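Local coordinates for CdiI toxin (Salmonella enterica subsp. enterica serovar Rubislaw str. ATCC 10717, PDB 4ZQU), which serves as the immunity protein of a contact-dependent growth inhibition system, binding the CdiA-CT toxin and neutralizing its activity, at the interface of chains B and A. Numbering follows the deposited sequence. Chains: chain A, CdiI toxin; chain B, CdiA-CT toxin, Conserved domain protein.

Contact 1: the interface of chains B and A. Residues chain B 70-72, 77; chain A 121, 132-134, 143-144.
The methylene CE of B:Lys70 packs against the methyl CG2 of A:Thr134 at 3.8 Å, the apolar centre of a small, largely polar patch. Nearby, the methyl CG2 of B:Thr77 faces the carboxylate carbon CG of A:Asp121 at 4.0 Å; hydrocarbon from strands 70-73 and 76-79 meets the carboxylate on adjoining sides. The lysine chain leaves with CG anti to the backbone N (chi1 179°) and bends at chi3 (64°), which turns NZ toward the oxygens of chain A, still alongside the A:Thr134 methyl. B:Lys70 NZ meets A:Asp121 OD2 tip to tip in a salt bridge of 3.1 Å, nearly along the C-O axis. B:Lys70 NZ also donates to the backbone O of A:Pro133 at 2.8 Å, from above the carbonyl plane (39° out of it). The hydroxyl OG of A:Ser132 lies 2.5 Å from B:Lys70 NZ, a short hydrogen bond. A:Asp121 OD1 reaches B:Thr77 OG1 through a water, and B:Thr77 OG1 bonds B:Ser72 OG at 3.0 Å. An antiparallel bridge pairs B:Ala71 with A:Gly143, consistent with beta-augmentation, although the backbone bond A:Gly144 N to B:Lys70 O is weak (3.4 Å). The immunity protein holds these toxin strands through a lysine gripped by three oxygens, with a modest strand bridge beside it.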
# COMPACT_ATOMS: atom_id res chain seq x y z
N LYS B 70 -1.26 -4.44 6.29
CA LYS B 70 -0.69 -3.19 5.80
C LYS B 70 0.54 -3.47 4.93
O LYS B 70 1.32 -4.37 5.22
CB LYS B 70 -0.32 -2.28 6.97
CG LYS B 70 0.31 -0.95 6.57
CD LYS B 70 0.28 0.05 7.71
CE LYS B 70 1.12 -0.40 8.89
NZ LYS B 70 1.23 0.65 9.94
N ALA B 71 0.68 -2.70 3.86
CA ALA B 71 1.87 -2.76 3.01
C ALA B 71 2.27 -1.36 2.57
O ALA B 71 1.43 -0.58 2.13
CB ALA B 71 1.63 -3.65 1.80
N SER B 72 3.55 -1.05 2.70
CA SER B 72 4.08 0.25 2.30
C SER B 72 5.36 0.06 1.51
O SER B 72 6.38 -0.37 2.05
CB SER B 72 4.33 1.13 3.53
OG SER B 72 4.71 2.45 3.15
N THR B 77 1.31 3.64 0.38
CA THR B 77 0.85 3.00 1.61
C THR B 77 -0.60 2.55 1.52
O THR B 77 -1.49 3.33 1.17
CB THR B 77 1.01 3.94 2.82
OG1 THR B 77 2.39 4.29 2.99
CG2 THR B 77 0.50 3.27 4.09
N ASP A 121 3.70 5.63 9.49
CA ASP A 121 2.64 6.28 8.72
C ASP A 121 1.96 7.36 9.55
O ASP A 121 1.66 7.16 10.72
CB ASP A 121 1.61 5.26 8.27
CG ASP A 121 2.24 4.03 7.64
OD1 ASP A 121 3.18 4.19 6.84
OD2 ASP A 121 1.79 2.91 7.96
N SER A 132 1.36 5.44 12.87
CA SER A 132 1.34 3.98 12.82
C SER A 132 2.71 3.38 12.52
O SER A 132 3.29 3.65 11.46
CB SER A 132 0.32 3.51 11.78
OG SER A 132 0.20 2.10 11.77
N PRO A 133 3.23 2.56 13.44
CA PRO A 133 4.51 1.88 13.21
C PRO A 133 4.36 0.72 12.22
O PRO A 133 3.24 0.30 11.92
CB PRO A 133 4.89 1.38 14.61
CG PRO A 133 3.57 1.16 15.28
CD PRO A 133 2.65 2.22 14.75
N THR A 134 5.48 0.21 11.72
CA THR A 134 5.47 -0.89 10.77
C THR A 134 6.46 -1.98 11.14
O THR A 134 7.31 -1.79 12.02
CB THR A 134 5.79 -0.42 9.34
OG1 THR A 134 7.10 0.18 9.31
CG2 THR A 134 4.77 0.60 8.85
N GLY A 143 5.26 -3.18 6.61
CA GLY A 143 3.93 -3.72 6.77
C GLY A 143 3.44 -3.83 8.20
O GLY A 143 3.96 -3.16 9.09
N GLY A 144 2.44 -4.68 8.41
CA GLY A 144 1.82 -4.85 9.71
C GLY A 144 2.78 -5.30 10.81
O GLY A 144 3.62 -6.16 10.59
O HOH W 1 3.25 5.91 5.04

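Contact 2: the interface of chains B and A. Residues chain B 13-14, 29-30; chain A 29, 31, 65-66, 85.
The hydroxyl OG of A:Ser29 accepts a hydrogen bond from NH1 of the B:Arg29 guanidinium at 3.0 Å and also bonds a bridging water. The arginine bond is bent, 139° at the hydrogen, and OG is tilted from the guanidinium plane. That water in turn lies 3.2 Å from the backbone O of B:Arg29, with longer contacts to the backbone O of A:Ser29 and the phenol OH of A:Tyr85, and so links both chains. With chi2 at -55° the arginine chain bends after CB and runs past A:Tyr85 in the opposite direction. CG of B:Arg29 comes 3.6 Å from CE2 of A:Tyr85, while CZ meets the ring at its edge, in the ring plane. The two planes stand 86° apart, and CD2 of A:Tyr85 lies over one guanidinium face, toward its rim; the contact is therefore edge-to-face, not a parallel stack. A:Pro66 packs beside both: its CG lies over one face of the tyrosine ring, toward its rim, and touches B:Arg29 CG at 3.7 Å, and its CB packs on B:Gly14 CA at 3.8 Å. Methyl CD2 of A:Leu65 meets B:Arg29 CB, also at 3.7 Å. Here A:Ser29, A:Leu65, A:Pro66 and A:Tyr85 receive the toxin's B:Arg29, probably contributing to recognition of the toxin.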
# COMPACT_ATOMS: atom_id res chain seq x y z
N VAL B 13 -9.55 4.20 -13.80
CA VAL B 13 -8.17 4.63 -13.99
C VAL B 13 -7.52 4.99 -12.66
O VAL B 13 -8.18 5.45 -11.73
CB VAL B 13 -8.07 5.84 -14.94
CG1 VAL B 13 -8.46 5.43 -16.35
CG2 VAL B 13 -8.94 6.98 -14.45
N GLY B 14 -6.21 4.76 -12.57
CA GLY B 14 -5.46 5.04 -11.36
C GLY B 14 -5.53 3.91 -10.34
O GLY B 14 -5.01 4.04 -9.24
N ARG B 29 -9.37 3.39 -5.82
CA ARG B 29 -8.95 4.44 -4.90
C ARG B 29 -10.12 5.14 -4.23
O ARG B 29 -9.94 5.86 -3.25
CB ARG B 29 -8.09 5.47 -5.63
CG ARG B 29 -6.97 4.86 -6.46
CD ARG B 29 -6.07 3.95 -5.64
NE ARG B 29 -5.05 3.34 -6.48
CZ ARG B 29 -3.74 3.53 -6.34
NH1 ARG B 29 -3.28 4.29 -5.36
NH2 ARG B 29 -2.89 2.93 -7.16
N ALA B 30 -11.33 4.92 -4.74
CA ALA B 30 -12.51 5.56 -4.18
C ALA B 30 -13.36 4.61 -3.33
O ALA B 30 -13.80 4.99 -2.24
CB ALA B 30 -13.36 6.16 -5.30
N SER A 29 -5.95 5.08 -0.18
CA SER A 29 -4.50 4.92 -0.18
C SER A 29 -3.85 6.29 -0.15
O SER A 29 -4.45 7.29 -0.55
CB SER A 29 -4.03 4.13 -1.40
OG SER A 29 -4.30 4.84 -2.60
N GLN A 31 0.15 8.22 -0.92
CA GLN A 31 1.45 7.97 -1.52
C GLN A 31 2.28 9.23 -1.69
O GLN A 31 1.76 10.35 -1.63
CB GLN A 31 1.26 7.30 -2.88
CG GLN A 31 0.48 8.14 -3.88
CD GLN A 31 0.16 7.36 -5.14
OE1 GLN A 31 0.93 7.35 -6.09
NE2 GLN A 31 -1.00 6.70 -5.14
N LEU A 65 -8.28 12.12 -5.85
CA LEU A 65 -8.54 10.86 -6.55
C LEU A 65 -7.93 10.89 -7.95
O LEU A 65 -7.59 11.97 -8.45
CB LEU A 65 -10.04 10.60 -6.62
CG LEU A 65 -10.66 9.99 -5.37
CD1 LEU A 65 -12.17 9.97 -5.47
CD2 LEU A 65 -10.11 8.58 -5.16
N PRO A 66 -7.77 9.72 -8.60
CA PRO A 66 -7.17 9.71 -9.94
C PRO A 66 -7.96 10.54 -10.96
O PRO A 66 -7.37 11.31 -11.72
CB PRO A 66 -7.21 8.23 -10.33
CG PRO A 66 -7.20 7.50 -9.04
CD PRO A 66 -7.98 8.35 -8.09
N TYR A 85 -1.40 9.21 -9.39
CA TYR A 85 -1.79 7.81 -9.26
C TYR A 85 -1.22 6.89 -10.35
O TYR A 85 -1.27 5.67 -10.22
CB TYR A 85 -3.31 7.70 -9.26
CG TYR A 85 -3.95 8.08 -7.94
CD1 TYR A 85 -4.40 9.38 -7.71
CD2 TYR A 85 -4.10 7.14 -6.93
CE1 TYR A 85 -4.98 9.72 -6.50
CE2 TYR A 85 -4.68 7.48 -5.72
CZ TYR A 85 -5.12 8.77 -5.51
OH TYR A 85 -5.70 9.11 -4.31
O HOH W 2 -6.89 6.60 -2.61

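Contact 3: the interface of chains B and A. Residues chain B 12, 28-31; chain A 27-28, 65, 69, 72.
The A:Arg69 guanidinium lies between CG of B:Pro12, over the centre of one face, and methyl CD1 of A:Ile72 from its own chain, over the centre of the other. B:Pro12 CG lies 3.5 Å from A:Arg69 CZ. At the edge, B:Asp28 meets the group tip to tip and is held end-on by both terminal nitrogens. A:Arg69 NH1 donates to B:Asp28 OD1 at 2.7 Å, nearly straight (169° at the hydrogen) and in the guanidinium plane, whereas A:Arg69 NH2 reaches the syn lone pair of B:Asp28 OD2 at 3.1 Å, OD2 being tilted from that plane. Bends at chi2 and chi3 (-84° and -62°) fold the arginine chain toward the carboxylate. On the toxin side, OD1 also takes the backbone N-H groups of B:Ala30 and B:Thr31, so three donors fix this oxygen and the carboxylate braces the turn that it presents. The A:Arg28 guanidinium carries the backbone O of B:Thr31 over one face, toward the rim. At its edge A:Arg28 NE donates in plane to the backbone O of B:Ala30, 2.9 Å away, though from above that carbonyl's own plane. The A:Tyr27 ring, one face covered by CD1 of A:Leu65, brings CE2 to 3.8 Å from B:Ala30 CA. Methyl CD1 of A:Ile72 closes on B:Ala30 CB at 3.5 Å and B:Thr31 CG2 at 3.7 Å. Through this salt bridge, the A:Arg28 hydrogen bond and apolar packing, the immunity protein grasps toxin segment 28-31.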
# COMPACT_ATOMS: atom_id res chain seq x y z
N PRO B 12 -11.52 1.24 -12.96
CA PRO B 12 -11.32 2.69 -13.05
C PRO B 12 -9.84 3.07 -13.16
O PRO B 12 -8.99 2.33 -12.67
CB PRO B 12 -11.92 3.21 -11.74
CG PRO B 12 -12.90 2.17 -11.34
CD PRO B 12 -12.30 0.87 -11.76
N ASP B 28 -9.19 0.12 -6.13
CA ASP B 28 -10.16 1.18 -6.42
C ASP B 28 -9.97 2.28 -5.39
O ASP B 28 -10.34 2.13 -4.23
CB ASP B 28 -11.59 0.64 -6.40
CG ASP B 28 -12.60 1.63 -6.95
OD1 ASP B 28 -12.50 2.83 -6.64
OD2 ASP B 28 -13.51 1.20 -7.70
N ARG B 29 -9.37 3.39 -5.82
CA ARG B 29 -8.95 4.44 -4.90
C ARG B 29 -10.12 5.14 -4.23
O ARG B 29 -9.94 5.86 -3.25
CB ARG B 29 -8.09 5.47 -5.63
CG ARG B 29 -6.97 4.86 -6.46
CD ARG B 29 -6.07 3.95 -5.64
NE ARG B 29 -5.05 3.34 -6.48
CZ ARG B 29 -3.74 3.53 -6.34
NH1 ARG B 29 -3.28 4.29 -5.36
NH2 ARG B 29 -2.89 2.93 -7.16
N ALA B 30 -11.33 4.92 -4.74
CA ALA B 30 -12.51 5.56 -4.18
C ALA B 30 -13.36 4.61 -3.33
O ALA B 30 -13.80 4.99 -2.24
CB ALA B 30 -13.36 6.16 -5.30
N THR B 31 -13.58 3.39 -3.81
CA THR B 31 -14.46 2.46 -3.11
C THR B 31 -13.72 1.54 -2.13
O THR B 31 -14.30 1.10 -1.14
CB THR B 31 -15.25 1.57 -4.09
OG1 THR B 31 -14.39 0.59 -4.66
CG2 THR B 31 -15.87 2.42 -5.19
N TYR A 27 -6.66 9.48 -0.84
CA TYR A 27 -8.08 9.41 -0.55
C TYR A 27 -8.31 8.25 0.41
O TYR A 27 -8.62 8.44 1.58
CB TYR A 27 -8.87 9.21 -1.84
CG TYR A 27 -10.37 9.33 -1.72
CD1 TYR A 27 -10.99 10.57 -1.71
CD2 TYR A 27 -11.17 8.20 -1.64
CE1 TYR A 27 -12.36 10.69 -1.62
CE2 TYR A 27 -12.55 8.30 -1.54
CZ TYR A 27 -13.14 9.55 -1.53
OH TYR A 27 -14.51 9.66 -1.43
N ARG A 28 -8.13 7.04 -0.11
CA ARG A 28 -8.06 5.86 0.73
C ARG A 28 -6.59 5.49 0.91
O ARG A 28 -6.05 5.61 2.01
CB ARG A 28 -8.85 4.70 0.12
CG ARG A 28 -10.36 4.90 0.20
CD ARG A 28 -11.13 3.66 -0.20
NE ARG A 28 -12.55 3.77 0.10
CZ ARG A 28 -13.14 3.28 1.18
NH1 ARG A 28 -12.43 2.62 2.09
NH2 ARG A 28 -14.44 3.44 1.36
N LEU A 65 -8.28 12.12 -5.85
CA LEU A 65 -8.54 10.86 -6.55
C LEU A 65 -7.93 10.89 -7.95
O LEU A 65 -7.59 11.97 -8.45
CB LEU A 65 -10.04 10.60 -6.62
CG LEU A 65 -10.66 9.99 -5.37
CD1 LEU A 65 -12.17 9.97 -5.47
CD2 LEU A 65 -10.11 8.58 -5.16
N ARG A 69 -15.36 10.15 -10.73
CA ARG A 69 -16.15 8.93 -10.83
C ARG A 69 -17.63 9.29 -10.79
O ARG A 69 -18.07 10.08 -9.95
CB ARG A 69 -15.81 7.97 -9.68
CG ARG A 69 -14.38 7.47 -9.68
CD ARG A 69 -14.20 6.28 -10.60
NE ARG A 69 -15.01 5.13 -10.18
CZ ARG A 69 -14.65 4.28 -9.23
NH1 ARG A 69 -13.51 4.43 -8.58
NH2 ARG A 69 -15.45 3.27 -8.91
N ILE A 72 -20.40 6.05 -8.74
CA ILE A 72 -20.41 5.92 -7.29
C ILE A 72 -20.59 7.27 -6.61
O ILE A 72 -20.65 8.31 -7.26
CB ILE A 72 -19.11 5.31 -6.75
CG1 ILE A 72 -17.93 6.22 -7.13
CG2 ILE A 72 -18.90 3.90 -7.27
CD1 ILE A 72 -16.65 5.84 -6.48
O HOH W 3 -6.89 6.60 -2.61

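Contact 2 and contact 3 are neighbouring halves of one patch: the centres of their C-alpha atoms lie about 6 Å apart, and they share B:Arg29, B:Ala30 and A:Leu65. Contact 1 stands away from both, its C-alpha centre about 18 Å from that of contact 2 and about 20 Å from that of contact 3. It uses toxin strands 70-73 and 76-79, whereas the other two use toxin loop residues around 12-14 and 28-31. Two separated footholds of different character would be expected to restrict rotation of the toxin against its immunity protein; the structure alone does not show how far either contributes to specificity.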